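Protein DJ-1 homolog D (Arabidopsis thaliana, PDB 4OGG) belongs to the DJ-1/PfpI family and carries two such domains in tandem within one chain. Local coordinates at residues 13-16 / 17-20. Residues are numbered along the deposited sequence; the frame is centred on the assembly and turned at random.
Sequences MEDY and EVMV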
loop_
_atom_site.group_PDB
_atom_site.type_symbol
_atom_site.label_atom_id
_atom_site.label_comp_id
_atom_site.label_asym_id
_atom_site.label_seq_id
_atom_site.Cartn_x
_atom_site.Cartn_y
_atom_site.Cartn_z
ATOM N N MET C 13 -13.567 10.054 -6.726
ATOM C CA MET C 13 -14.776 9.536 -7.349
ATOM C C MET C 13 -14.344 8.100 -7.669
ATOM O O MET C 13 -13.145 7.825 -7.758
ATOM C CB MET C 13 -15.087 10.310 -8.635
ATOM C CG MET C 13 -13.976 10.286 -9.667
ATOM S SD MET C 13 -14.307 11.398 -11.055
ATOM C CE MET C 13 -12.660 11.717 -11.614
ATOM N N GLU C 14 -15.288 7.179 -7.831
ATOM C CA GLU C 14 -14.919 5.790 -8.112
ATOM C C GLU C 14 -14.332 5.685 -9.519
ATOM O O GLU C 14 -14.956 6.105 -10.495
ATOM C CB GLU C 14 -16.141 4.880 -7.949
ATOM C CG GLU C 14 -15.825 3.526 -7.308
ATOM C CD GLU C 14 -15.112 2.561 -8.240
ATOM O OE1 GLU C 14 -14.492 1.602 -7.738
ATOM O OE2 GLU C 14 -15.184 2.738 -9.474
ATOM N N ASP C 15 -13.129 5.121 -9.610
ATOM C CA ASP C 15 -12.409 4.997 -10.878
ATOM C C ASP C 15 -13.206 4.405 -12.044
ATOM O O ASP C 15 -13.207 4.963 -13.139
ATOM C CB ASP C 15 -11.112 4.197 -10.663
ATOM C CG ASP C 15 -10.030 4.549 -11.675
ATOM O OD1 ASP C 15 -10.215 5.519 -12.443
ATOM O OD2 ASP C 15 -8.985 3.865 -11.702
ATOM N N TYR C 16 -13.875 3.277 -11.831
ATOM C CA TYR C 16 -14.663 2.685 -12.911
ATOM C C TYR C 16 -15.837 3.579 -13.298
ATOM O O TYR C 16 -16.161 3.728 -14.477
ATOM C CB TYR C 16 -15.250 1.330 -12.501
ATOM C CG TYR C 16 -14.326 0.134 -12.582
ATOM C CD1 TYR C 16 -13.169 0.155 -13.360
ATOM C CD2 TYR C 16 -14.661 -1.057 -11.934
ATOM C CE1 TYR C 16 -12.369 -0.983 -13.492
ATOM C CE2 TYR C 16 -13.876 -2.193 -12.063
ATOM C CZ TYR C 16 -12.737 -2.152 -12.840
ATOM O OH TYR C 16 -11.976 -3.290 -12.971
ATOM N N GLU C 17 -16.472 4.166 -12.292
ATOM C CA GLU C 17 -17.651 4.987 -12.511
ATOM C C GLU C 17 -17.437 6.268 -13.306
ATOM O O GLU C 17 -18.397 6.872 -13.783
ATOM C CB GLU C 17 -18.324 5.241 -11.164
ATOM C CG GLU C 17 -19.026 3.978 -10.679
ATOM C CD GLU C 17 -19.251 3.929 -9.184
ATOM O OE1 GLU C 17 -19.606 4.965 -8.594
ATOM O OE2 GLU C 17 -19.086 2.836 -8.604
ATOM N N VAL C 18 -16.186 6.681 -13.464
ATOM C CA VAL C 18 -15.927 7.854 -14.287
ATOM C C VAL C 18 -15.368 7.397 -15.634
ATOM O O VAL C 18 -15.817 7.847 -16.694
ATOM C CB VAL C 18 -14.928 8.852 -13.623
ATOM C CG1 VAL C 18 -13.631 8.151 -13.246
ATOM C CG2 VAL C 18 -14.642 10.013 -14.593
ATOM N N MET C 19 -14.414 6.472 -15.604
ATOM C CA MET C 19 -13.786 6.023 -16.838
ATOM C C MET C 19 -14.651 5.212 -17.794
ATOM O O MET C 19 -14.572 5.411 -19.002
ATOM C CB MET C 19 -12.499 5.248 -16.534
ATOM C CG MET C 19 -11.598 5.078 -17.749
ATOM S SD MET C 19 -11.172 6.660 -18.537
ATOM C CE MET C 19 -9.617 7.057 -17.716
ATOM N N VAL C 20 -15.467 4.298 -17.279
ATOM C CA VAL C 20 -16.298 3.495 -18.171
ATOM C C VAL C 20 -17.261 4.376 -18.976
ATOM O O VAL C 20 -17.286 4.304 -20.202
ATOM C CB VAL C 20 -17.075 2.399 -17.399
ATOM C CG1 VAL C 20 -17.982 1.631 -18.355
ATOM C CG2 VAL C 20 -16.088 1.429 -16.755
#
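Glu14 lays its CB over one face of the Glu17 carboxylate, 3.5 Å from CD of Glu17 and at nearly the same distance from both of its oxygens. The ring of Tyr16 stacks on His257 and meets Tyr173 edge-to-face. The carboxylates of Glu14 and Glu17 lie close together, their planes only 22° apart although the two side chains cross at about a right angle. The acid oxygens also come near, Glu14 OE2 standing 4.0 Å from Glu17 OE2, a close approach of like charges. Glu14 OE2 turns back over the helix start, where it accepts from Tyr16 N at 2.7 Å, met on the syn side but 29° out of the carboxylate plane, and more weakly from Glu17 N at 3.4 Å. A bend at chi2 (-74°) brings the acid group round to these amides. Its other oxygen, OE1, accepts from His257 NE2 and His50 N, so both ends of the carboxylate are held.

Beyond the cap, regular helical bonding is established by Met19 N to Asp15 O (3.1 Å) and Val20 N to Tyr16 O (2.9 Å). The carboxylate of Asp15 is bonded to Tyr209 and His64. On another flank, Met13 sends its thioether across Val18, with SD 3.7 Å from Val18 CB and CE near both methyls; Phe66 touches both side chains. The capping bonds identify Glu14 as the N-cap of helix 15-27, which follows the short strand 13-14. Glu17, in the first turn, has its OE2 close to the modified cysteine at position 118, in keeping with the glutamate-cysteine pocket familiar from the DJ-1/PfpI family.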